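Local atomic coordinates of tyrosine recombinase XerH (Helicobacter pylori, PDB entry 5JK0), a protein that catalyses site-specific cutting and rejoining of recombining DNA molecules as a tyrosine recombinase and takes part in chromosome segregation. Residues 23-28 and 48-53; 11-16 and 82-87; 138-143 and 152-157. One frame throughout, in Å; residues are numbered along the deposited sequence.

In the fold
All three contacts belong to the helical N-terminal part of the chain, on one side of its centre, and their centres lie about 16 to 18 Å apart. Interactions 1 and 2 share helix 12-30: its first turn packs on helix 74-93 in interaction 2, and a later part meets the turn after helix 39-48 in interaction 1. In sequence, interaction 1 falls between the two segments of interaction 2, and interaction 3 follows both, joining helix 123-143 to the loop that precedes helix 178-190. Helix 12-30 thus carries two of the contacts and touches the third where F23 and Y26 pack on Y139, while its K27 meets the DNA backbone.

Interaction 1: 23-28 and 48-53; sequences FLRYKC and ELNQAC. With nucleotides of chain G.
R25 and L49 bring the two backbones closest, their CA atoms 5.9 Å apart, where helix 12-30 runs past the type I turn from E48 to Q51. The R25 side chain leaves with CG anti to the backbone N (chi1 -172°) and stays extended as far as NE. Its methylenes and the L49 side chain slide past each other in opposite directions, R25 CG lying 3.7 Å from L49 CB. L49 CD1 comes as near to R25 CA, and reaches C28 SG at 4.3 Å. In this helical bundle of the SAM-like, DNA-binding part of the integrase family, L49 also rests on L58 of helix 55-68, and L24 on C62 of the same helix. R25 exemplifies an arginine that packs by its stem and bonds by its head. The guanidinium is held mainly through NE, which donates to the backbone oxygen of L46. N50 adds a weak bond, R25 NH1 to N50 OD1 at 2.8 Å, bent to 120° at the hydrogen. Guanidinium and amide planes stand 46° apart, with N50 ND2 over one guanidinium face toward the rim. K27, its chain bent at chi2 and chi3, ends with NZ 2.7 Å from OP2 of DT19 of chain G, donating a hydrogen bond to the DNA backbone.

Interaction 2: 11-16 and 82-87; sequences DPTENL and KFHEYF
L16 reaches across to F83 and F87 with a single methyl, CD2, which lies 3.8 Å from F83 CE2 and almost as close to F87 CD2. The leucine crosses F83 at about a right angle, and the same methyl lies against CA and CB of H84, near the plane of its ring. T13 divides its two branches between neighbours: chi1 of -62° sets OG1 beside the backbone N, toward F87, and leaves CG2 anti to that N, against H84. CG2 approaches H84 NE2 at 3.4 Å. OG1 stands 4.0 Å from F87 CD2 and also accepts a weak hydrogen bond from R91 NE of helix 74-93. P12 closes the row, its CB 4.3 Å from F87 CE2. H84 NE2 is buried here and has no polar partner in the model; the carbonyl oxygen of T13 lies in the imidazole plane at its CD2-NE2 edge, too far from NE2 to serve as one.

The pairing exemplifies antiparallel helix packing within the SAM-like bundle of the phage integrase family, the local axes 10.1 Å apart and 174° between their directions.

Behind this first shell, D11 occupies the N-cap of helix 12-30, where its OD1 accepts a weak capping bond from T13 N at 3.0 Å. L102 backs L16, and L17 and I20, farther along the same helix, touch H84. On the side of helix 107-117, F83 meets F113 edge-to-face and F87 leans on M109. Y86 packs on F43 of the second subunit, and K82 on a DNA phosphate.

Interaction 3: 138-143 and 152-157; sequences SYIDKQ and YIYNIT
D141 grips two successive backbone amides with its two carboxylate oxygens. OD1 accepts from Y154 N at 2.7 Å, a nearly straight bond of 172° at the hydrogen. OD2 accepts from N155 N at 3.1 Å, about equally straight, and both donors come from the syn side, somewhat out of the carboxylate plane. CG of D141 stands anti to its own carbonyl carbon and beside the backbone N (chi1 -72°), which turns the group toward the loop. A water enlarges the grip, donating to D141 OD2 at 2.7 Å and accepting from I156 N. Three amides of the loop are thus served by one side chain, directly or through water, which would be expected to favour its charged form.

The principle exemplified is that of an aspartate near the end of a helix accepting from successive main-chain N-H groups of a following loop, here between helix 123-143 of the helical N-terminal part and the loop that precedes helix 178-190.

Y154 likewise starts with CG anti to its carbonyl carbon and beside the backbone N, and its ring turns an edge to the helix. D141 OD1 lies 3.3 Å from Y154 CD2, near the ring plane, and the carboxylate is tilted only 22° from that plane. I140 meets the same edge with CG2, its branch anti to the backbone N, 3.8 Å from Y154 CE2. One ring face carries Y152 CE2 over its centre, F137 meets the ring edge-to-face, and the hydroxyl bonds to the backbone oxygen of L102. I153 CG2 packs 4.0 Å from D141 OD2, while I153 also touches I153 of the third subunit.

Interaction 1: 23-28 and 48-53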
loop_
_atom_site.group_PDB
_atom_site.type_symbol
_atom_site.label_atom_id
_atom_site.label_comp_id
_atom_site.label_asym_id
_atom_site.label_seq_id
_atom_site.Cartn_x
_atom_site.Cartn_y
_atom_site.Cartn_z
ATOM N N PHE D 23 -10.765 -32.467 0.001
ATOM C CA PHE D 23 -9.770 -31.402 0.037
ATOM C C PHE D 23 -8.773 -31.597 1.175
ATOM O O PHE D 23 -7.566 -31.460 0.982
ATOM C CB PHE D 23 -10.451 -30.039 0.169
ATOM C CG PHE D 23 -9.491 -28.897 0.354
ATOM C CD1 PHE D 23 -8.695 -28.469 -0.694
ATOM C CD2 PHE D 23 -9.392 -28.247 1.573
ATOM C CE1 PHE D 23 -7.815 -27.415 -0.531
ATOM C CE2 PHE D 23 -8.512 -27.193 1.744
ATOM C CZ PHE D 23 -7.724 -26.776 0.690
ATOM N N LEU D 24 -9.284 -31.924 2.358
ATOM C CA LEU D 24 -8.437 -32.099 3.532
ATOM C C LEU D 24 -7.511 -33.303 3.389
ATOM O O LEU D 24 -6.402 -33.303 3.921
ATOM C CB LEU D 24 -9.293 -32.236 4.793
ATOM C CG LEU D 24 -10.006 -30.961 5.250
ATOM C CD1 LEU D 24 -10.879 -31.231 6.464
ATOM C CD2 LEU D 24 -8.994 -29.864 5.547
ATOM N N ARG D 25 -7.963 -34.328 2.671
ATOM C CA ARG D 25 -7.120 -35.492 2.424
ATOM C C ARG D 25 -5.997 -35.133 1.462
ATOM O O ARG D 25 -4.870 -35.606 1.603
ATOM C CB ARG D 25 -7.932 -36.662 1.864
ATOM C CG ARG D 25 -7.136 -37.960 1.781
ATOM C CD ARG D 25 -7.886 -39.046 1.031
ATOM N NE ARG D 25 -7.214 -40.339 1.138
ATOM C CZ ARG D 25 -6.218 -40.735 0.352
ATOM N NH1 ARG D 25 -5.669 -41.930 0.525
ATOM N NH2 ARG D 25 -5.769 -39.938 -0.607
ATOM N N TYR D 26 -6.316 -34.294 0.481
ATOM C CA TYR D 26 -5.327 -33.829 -0.481
ATOM C C TYR D 26 -4.241 -33.006 0.201
ATOM O O TYR D 26 -3.060 -33.136 -0.119
ATOM C CB TYR D 26 -5.990 -33.003 -1.585
ATOM C CG TYR D 26 -5.017 -32.139 -2.354
ATOM C CD1 TYR D 26 -4.109 -32.704 -3.240
ATOM C CD2 TYR D 26 -5.004 -30.760 -2.192
ATOM C CE1 TYR D 26 -3.214 -31.920 -3.942
ATOM C CE2 TYR D 26 -4.114 -29.967 -2.892
ATOM C CZ TYR D 26 -3.222 -30.552 -3.765
ATOM O OH TYR D 26 -2.334 -29.769 -4.465
ATOM N N LYS D 27 -4.651 -32.158 1.138
ATOM C CA LYS D 27 -3.706 -31.322 1.868
ATOM C C LYS D 27 -2.786 -32.173 2.736
ATOM O O LYS D 27 -1.613 -31.854 2.901
ATOM C CB LYS D 27 -4.445 -30.295 2.729
ATOM C CG LYS D 27 -5.358 -29.369 1.941
ATOM C CD LYS D 27 -4.612 -28.650 0.829
ATOM C CE LYS D 27 -3.592 -27.668 1.381
ATOM N NZ LYS D 27 -2.899 -26.920 0.294
ATOM N N CYS D 28 -3.319 -33.264 3.277
ATOM C CA CYS D 28 -2.528 -34.164 4.110
ATOM C C CYS D 28 -1.396 -34.817 3.320
ATOM O O CYS D 28 -0.343 -35.128 3.875
ATOM C CB CYS D 28 -3.416 -35.243 4.732
ATOM S SG CYS D 28 -4.420 -34.674 6.122
ATOM N N GLU D 48 -9.333 -43.279 6.459
ATOM C CA GLU D 48 -10.636 -42.787 6.894
ATOM C C GLU D 48 -11.158 -41.702 5.959
ATOM O O GLU D 48 -12.361 -41.600 5.724
ATOM C CB GLU D 48 -10.564 -42.249 8.324
ATOM C CG GLU D 48 -10.125 -43.272 9.355
ATOM C CD GLU D 48 -10.284 -42.767 10.776
ATOM O OE1 GLU D 48 -11.322 -42.135 11.069
ATOM O OE2 GLU D 48 -9.372 -42.999 11.598
ATOM N N LEU D 49 -10.245 -40.900 5.423
ATOM C CA LEU D 49 -10.614 -39.784 4.557
ATOM C C LEU D 49 -10.970 -40.238 3.143
ATOM O O LEU D 49 -11.433 -39.439 2.330
ATOM C CB LEU D 49 -9.481 -38.757 4.507
ATOM C CG LEU D 49 -9.201 -37.997 5.805
ATOM C CD1 LEU D 49 -7.974 -37.111 5.658
ATOM C CD2 LEU D 49 -10.412 -37.172 6.216
ATOM N N ASN D 50 -10.754 -41.518 2.853
ATOM C CA ASN D 50 -11.102 -42.069 1.547
ATOM C C ASN D 50 -12.594 -42.352 1.425
ATOM O O ASN D 50 -13.097 -42.623 0.334
ATOM C CB ASN D 50 -10.309 -43.347 1.272
ATOM C CG ASN D 50 -8.981 -43.072 0.593
ATOM O OD1 ASN D 50 -7.921 -43.425 1.109
ATOM N ND2 ASN D 50 -9.034 -42.440 -0.574
ATOM N N GLN D 51 -13.295 -42.289 2.551
ATOM C CA GLN D 51 -14.739 -42.483 2.568
ATOM C C GLN D 51 -15.443 -41.229 3.073
ATOM O O GLN D 51 -14.804 -40.317 3.601
ATOM C CB GLN D 51 -15.110 -43.687 3.436
ATOM N N ALA D 52 -16.761 -41.185 2.906
ATOM C CA ALA D 52 -17.552 -40.051 3.370
ATOM C C ALA D 52 -17.584 -40.004 4.894
ATOM O O ALA D 52 -17.910 -40.994 5.547
ATOM C CB ALA D 52 -18.963 -40.122 2.809
ATOM N N CYS D 53 -17.243 -38.849 5.456
ATOM C CA CYS D 53 -17.217 -38.688 6.903
ATOM C C CYS D 53 -18.159 -37.580 7.358
ATOM O O CYS D 53 -18.453 -36.652 6.604
ATOM C CB CYS D 53 -15.796 -38.387 7.384
ATOM S SG CYS D 53 -14.547 -39.572 6.841
ATOM P P DT G 19 -0.398 -24.224 0.222
ATOM O OP1 DT G 19 -0.447 -24.358 -1.250
ATOM O OP2 DT G 19 -1.489 -24.783 1.053
ATOM O "O5'" DT G 19 0.976 -24.844 0.759
ATOM C "C5'" DT G 19 2.212 -24.435 0.175
ATOM C "C4'" DT G 19 3.269 -24.178 1.241
ATOM O "O4'" DT G 19 3.006 -22.910 1.896
ATOM C "C3'" DT G 19 3.351 -25.230 2.353
ATOM O "O3'" DT G 19 4.701 -25.630 2.542
ATOM C "C2'" DT G 19 2.804 -24.499 3.580
ATOM C "C1'" DT G 19 3.197 -23.063 3.280
ATOM N N1 DT G 19 2.364 -22.052 3.988
ATOM C C2 DT G 19 2.973 -21.136 4.815
ATOM O O2 DT G 19 4.177 -21.103 5.003
ATOM N N3 DT G 19 2.119 -20.251 5.417
ATOM C C4 DT G 19 0.745 -20.191 5.279
ATOM O O4 DT G 19 0.063 -19.356 5.864
ATOM C C5 DT G 19 0.169 -21.180 4.399
ATOM C C7 DT G 19 -1.313 -21.214 4.171
ATOM C C6 DT G 19 0.996 -22.053 3.802
#

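Interaction 2: 11-16 and 82-87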
loop_
_atom_site.group_PDB
_atom_site.type_symbol
_atom_site.label_atom_id
_atom_site.label_comp_id
_atom_site.label_asym_id
_atom_site.label_seq_id
_atom_site.Cartn_x
_atom_site.Cartn_y
_atom_site.Cartn_z
ATOM N N ASP D 11 -28.782 -33.912 -0.608
ATOM C CA ASP D 11 -28.514 -32.974 0.474
ATOM C C ASP D 11 -27.254 -32.167 0.176
ATOM O O ASP D 11 -26.151 -32.716 0.162
ATOM C CB ASP D 11 -28.371 -33.719 1.805
ATOM C CG ASP D 11 -28.500 -32.802 3.011
ATOM O OD1 ASP D 11 -28.173 -31.602 2.902
ATOM O OD2 ASP D 11 -28.932 -33.290 4.077
ATOM N N PRO D 12 -27.415 -30.856 -0.063
ATOM C CA PRO D 12 -26.289 -29.963 -0.359
ATOM C C PRO D 12 -25.303 -29.875 0.802
ATOM O O PRO D 12 -24.098 -29.771 0.578
ATOM C CB PRO D 12 -26.966 -28.610 -0.608
ATOM C CG PRO D 12 -28.272 -28.703 0.108
ATOM C CD PRO D 12 -28.697 -30.133 -0.030
ATOM N N THR D 13 -25.819 -29.920 2.027
ATOM C CA THR D 13 -24.978 -29.889 3.218
ATOM C C THR D 13 -24.077 -31.120 3.271
ATOM O O THR D 13 -22.897 -31.025 3.613
ATOM C CB THR D 13 -25.825 -29.810 4.505
ATOM O OG1 THR D 13 -26.591 -28.601 4.502
ATOM C CG2 THR D 13 -24.933 -29.831 5.737
ATOM N N GLU D 14 -24.637 -32.273 2.921
ATOM C CA GLU D 14 -23.874 -33.514 2.890
ATOM C C GLU D 14 -22.875 -33.505 1.737
ATOM O O GLU D 14 -21.787 -34.074 1.839
ATOM C CB GLU D 14 -24.810 -34.719 2.773
ATOM N N ASN D 15 -23.252 -32.855 0.641
ATOM C CA ASN D 15 -22.380 -32.737 -0.522
ATOM C C ASN D 15 -21.182 -31.837 -0.231
ATOM O O ASN D 15 -20.087 -32.054 -0.753
ATOM C CB ASN D 15 -23.161 -32.202 -1.724
ATOM C CG ASN D 15 -23.071 -33.114 -2.930
ATOM O OD1 ASN D 15 -24.086 -33.564 -3.459
ATOM N ND2 ASN D 15 -21.850 -33.393 -3.372
ATOM N N LEU D 16 -21.398 -30.825 0.604
ATOM C CA LEU D 16 -20.324 -29.933 1.020
ATOM C C LEU D 16 -19.301 -30.690 1.858
ATOM O O LEU D 16 -18.095 -30.507 1.693
ATOM C CB LEU D 16 -20.880 -28.743 1.807
ATOM C CG LEU D 16 -19.850 -27.742 2.340
ATOM C CD1 LEU D 16 -19.054 -27.121 1.201
ATOM C CD2 LEU D 16 -20.526 -26.665 3.176
ATOM N N LYS D 82 -16.045 -24.971 10.405
ATOM C CA LYS D 82 -16.869 -23.855 10.854
ATOM C C LYS D 82 -17.834 -23.426 9.756
ATOM O O LYS D 82 -18.991 -23.099 10.026
ATOM C CB LYS D 82 -15.999 -22.667 11.275
ATOM C CG LYS D 82 -15.188 -22.885 12.542
ATOM C CD LYS D 82 -16.080 -23.014 13.762
ATOM C CE LYS D 82 -15.252 -23.093 15.034
ATOM N NZ LYS D 82 -14.367 -21.903 15.187
ATOM N N PHE D 83 -17.351 -23.430 8.517
ATOM C CA PHE D 83 -18.168 -23.017 7.381
ATOM C C PHE D 83 -19.281 -24.017 7.098
ATOM O O PHE D 83 -20.388 -23.630 6.720
ATOM C CB PHE D 83 -17.311 -22.831 6.127
ATOM C CG PHE D 83 -18.114 -22.521 4.898
ATOM C CD1 PHE D 83 -18.762 -21.303 4.771
ATOM C CD2 PHE D 83 -18.235 -23.449 3.876
ATOM C CE1 PHE D 83 -19.512 -21.014 3.647
ATOM C CE2 PHE D 83 -18.981 -23.165 2.747
ATOM C CZ PHE D 83 -19.621 -21.946 2.634
ATOM N N HIS D 84 -18.983 -25.301 7.270
ATOM C CA HIS D 84 -19.999 -26.331 7.106
ATOM C C HIS D 84 -21.107 -26.147 8.136
ATOM O O HIS D 84 -22.291 -26.244 7.811
ATOM C CB HIS D 84 -19.396 -27.728 7.233
ATOM C CG HIS D 84 -20.418 -28.806 7.408
ATOM N ND1 HIS D 84 -20.762 -29.309 8.644
ATOM C CD2 HIS D 84 -21.183 -29.464 6.507
ATOM C CE1 HIS D 84 -21.692 -30.237 8.495
ATOM N NE2 HIS D 84 -21.964 -30.350 7.208
ATOM N N GLU D 85 -20.709 -25.881 9.375
ATOM C CA GLU D 85 -21.654 -25.604 10.452
ATOM C C GLU D 85 -22.513 -24.390 10.115
ATOM O O GLU D 85 -23.722 -24.388 10.345
ATOM C CB GLU D 85 -20.911 -25.377 11.769
ATOM C CG GLU D 85 -21.792 -24.917 12.917
ATOM C CD GLU D 85 -20.992 -24.556 14.153
ATOM O OE1 GLU D 85 -20.774 -25.445 15.001
ATOM O OE2 GLU D 85 -20.578 -23.383 14.275
ATOM N N TYR D 86 -21.873 -23.363 9.568
ATOM C CA TYR D 86 -22.565 -22.160 9.125
ATOM C C TYR D 86 -23.567 -22.469 8.020
ATOM O O TYR D 86 -24.741 -22.120 8.121
ATOM C CB TYR D 86 -21.554 -21.112 8.642
ATOM C CG TYR D 86 -22.160 -19.989 7.826
ATOM C CD1 TYR D 86 -22.792 -18.916 8.444
ATOM C CD2 TYR D 86 -22.091 -19.997 6.438
ATOM C CE1 TYR D 86 -23.345 -17.886 7.701
ATOM C CE2 TYR D 86 -22.642 -18.975 5.688
ATOM C CZ TYR D 86 -23.267 -17.923 6.324
ATOM O OH TYR D 86 -23.815 -16.906 5.576
ATOM N N PHE D 87 -23.093 -23.132 6.969
ATOM C CA PHE D 87 -23.908 -23.391 5.786
ATOM C C PHE D 87 -25.122 -24.268 6.087
ATOM O O PHE D 87 -26.180 -24.096 5.483
ATOM C CB PHE D 87 -23.056 -24.041 4.690
ATOM C CG PHE D 87 -23.811 -24.317 3.420
ATOM C CD1 PHE D 87 -24.063 -23.299 2.513
ATOM C CD2 PHE D 87 -24.268 -25.593 3.130
ATOM C CE1 PHE D 87 -24.759 -23.547 1.345
ATOM C CE2 PHE D 87 -24.964 -25.848 1.963
ATOM C CZ PHE D 87 -25.207 -24.824 1.069
#

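Interaction 3: 138-143 and 152-157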
loop_
_atom_site.group_PDB
_atom_site.type_symbol
_atom_site.label_atom_id
_atom_site.label_comp_id
_atom_site.label_asym_id
_atom_site.label_seq_id
_atom_site.Cartn_x
_atom_site.Cartn_y
_atom_site.Cartn_z
ATOM N N SER D 138 -11.092 -23.363 -4.808
ATOM C CA SER D 138 -10.146 -23.479 -5.911
ATOM C C SER D 138 -9.972 -24.954 -6.247
ATOM O O SER D 138 -9.833 -25.330 -7.410
ATOM C CB SER D 138 -8.798 -22.846 -5.559
ATOM O OG SER D 138 -7.855 -23.042 -6.600
ATOM N N TYR D 139 -9.990 -25.781 -5.207
ATOM C CA TYR D 139 -9.880 -27.227 -5.355
ATOM C C TYR D 139 -11.117 -27.808 -6.033
ATOM O O TYR D 139 -11.010 -28.678 -6.897
ATOM C CB TYR D 139 -9.664 -27.878 -3.985
ATOM C CG TYR D 139 -9.613 -29.390 -4.006
ATOM C CD1 TYR D 139 -8.427 -30.062 -4.281
ATOM C CD2 TYR D 139 -10.748 -30.145 -3.737
ATOM C CE1 TYR D 139 -8.379 -31.444 -4.295
ATOM C CE2 TYR D 139 -10.707 -31.525 -3.749
ATOM C CZ TYR D 139 -9.522 -32.169 -4.028
ATOM O OH TYR D 139 -9.485 -33.544 -4.039
ATOM N N ILE D 140 -12.292 -27.323 -5.640
ATOM C CA ILE D 140 -13.546 -27.795 -6.218
ATOM C C ILE D 140 -13.636 -27.440 -7.703
ATOM O O ILE D 140 -14.092 -28.245 -8.516
ATOM C CB ILE D 140 -14.764 -27.213 -5.473
ATOM C CG1 ILE D 140 -14.755 -27.654 -4.007
ATOM C CG2 ILE D 140 -16.059 -27.653 -6.137
ATOM C CD1 ILE D 140 -15.902 -27.095 -3.188
ATOM N N ASP D 141 -13.182 -26.239 -8.053
ATOM C CA ASP D 141 -13.176 -25.795 -9.446
ATOM C C ASP D 141 -12.288 -26.670 -10.328
ATOM O O ASP D 141 -12.506 -26.770 -11.534
ATOM C CB ASP D 141 -12.708 -24.340 -9.548
ATOM C CG ASP D 141 -13.740 -23.353 -9.038
ATOM O OD1 ASP D 141 -14.920 -23.741 -8.893
ATOM O OD2 ASP D 141 -13.370 -22.186 -8.790
ATOM N N LYS D 142 -11.288 -27.298 -9.719
ATOM C CA LYS D 142 -10.300 -28.065 -10.467
ATOM C C LYS D 142 -10.548 -29.570 -10.424
ATOM O O LYS D 142 -9.858 -30.331 -11.099
ATOM C CB LYS D 142 -8.895 -27.768 -9.940
ATOM C CG LYS D 142 -8.460 -26.322 -10.097
ATOM C CD LYS D 142 -7.190 -26.048 -9.311
ATOM C CE LYS D 142 -6.816 -24.577 -9.359
ATOM N NZ LYS D 142 -5.625 -24.288 -8.513
ATOM N N GLN D 143 -11.525 -30.000 -9.631
ATOM C CA GLN D 143 -11.762 -31.429 -9.455
ATOM C C GLN D 143 -13.208 -31.848 -9.711
ATOM O O GLN D 143 -13.559 -33.010 -9.511
ATOM C CB GLN D 143 -11.350 -31.865 -8.046
ATOM C CG GLN D 143 -9.890 -31.591 -7.702
ATOM C CD GLN D 143 -8.917 -32.315 -8.617
ATOM O OE1 GLN D 143 -9.233 -33.366 -9.177
ATOM N NE2 GLN D 143 -7.725 -31.752 -8.773
ATOM N N TYR D 152 -18.340 -26.755 -13.227
ATOM C CA TYR D 152 -18.882 -25.532 -12.646
ATOM C C TYR D 152 -17.743 -24.736 -12.022
ATOM O O TYR D 152 -16.892 -25.298 -11.332
ATOM C CB TYR D 152 -19.954 -25.849 -11.598
ATOM C CG TYR D 152 -20.592 -24.622 -10.979
ATOM C CD1 TYR D 152 -21.715 -24.037 -11.551
ATOM C CD2 TYR D 152 -20.073 -24.051 -9.821
ATOM C CE1 TYR D 152 -22.302 -22.917 -10.989
ATOM C CE2 TYR D 152 -20.651 -22.929 -9.254
ATOM C CZ TYR D 152 -21.765 -22.368 -9.842
ATOM O OH TYR D 152 -22.347 -21.255 -9.282
ATOM N N ILE D 153 -17.722 -23.430 -12.264
ATOM C CA ILE D 153 -16.634 -22.591 -11.773
ATOM C C ILE D 153 -17.113 -21.572 -10.743
ATOM O O ILE D 153 -17.973 -20.742 -11.033
ATOM C CB ILE D 153 -15.939 -21.842 -12.926
ATOM C CG1 ILE D 153 -15.535 -22.821 -14.031
ATOM C CG2 ILE D 153 -14.730 -21.075 -12.413
ATOM C CD1 ILE D 153 -14.639 -23.941 -13.555
ATOM N N TYR D 154 -16.550 -21.643 -9.541
ATOM C CA TYR D 154 -16.867 -20.683 -8.487
ATOM C C TYR D 154 -16.120 -19.372 -8.695
ATOM O O TYR D 154 -16.714 -18.294 -8.640
ATOM C CB TYR D 154 -16.530 -21.257 -7.110
ATOM C CG TYR D 154 -17.545 -22.247 -6.586
ATOM C CD1 TYR D 154 -18.692 -21.812 -5.934
ATOM C CD2 TYR D 154 -17.353 -23.616 -6.734
ATOM C CE1 TYR D 154 -19.623 -22.712 -5.448
ATOM C CE2 TYR D 154 -18.279 -24.524 -6.250
ATOM C CZ TYR D 154 -19.412 -24.065 -5.610
ATOM O OH TYR D 154 -20.336 -24.960 -5.126
ATOM N N ASN D 155 -14.814 -19.483 -8.932
ATOM C CA ASN D 155 -13.937 -18.330 -9.126
ATOM C C ASN D 155 -14.030 -17.336 -7.970
ATOM O O ASN D 155 -14.198 -16.134 -8.176
ATOM C CB ASN D 155 -14.255 -17.631 -10.451
ATOM C CG ASN D 155 -13.175 -16.648 -10.867
ATOM O OD1 ASN D 155 -12.043 -16.712 -10.388
ATOM N ND2 ASN D 155 -13.525 -15.730 -11.761
ATOM N N ILE D 156 -13.930 -17.852 -6.750
ATOM C CA ILE D 156 -13.925 -17.005 -5.565
ATOM C C ILE D 156 -12.575 -16.312 -5.432
ATOM O O ILE D 156 -11.531 -16.962 -5.473
ATOM C CB ILE D 156 -14.214 -17.811 -4.286
ATOM C CG1 ILE D 156 -15.520 -18.595 -4.429
ATOM C CG2 ILE D 156 -14.271 -16.887 -3.081
ATOM C CD1 ILE D 156 -16.743 -17.719 -4.589
ATOM N N THR D 157 -12.597 -14.993 -5.277
ATOM C CA THR D 157 -11.362 -14.223 -5.198
ATOM C C THR D 157 -11.186 -13.561 -3.834
ATOM O O THR D 157 -10.081 -13.545 -3.288
ATOM C CB THR D 157 -11.306 -13.140 -6.293
ATOM O OG1 THR D 157 -12.436 -12.269 -6.167
ATOM C CG2 THR D 157 -11.320 -13.781 -7.672
HETATM O O HOH W 1 -12.935 -20.622 -6.595
#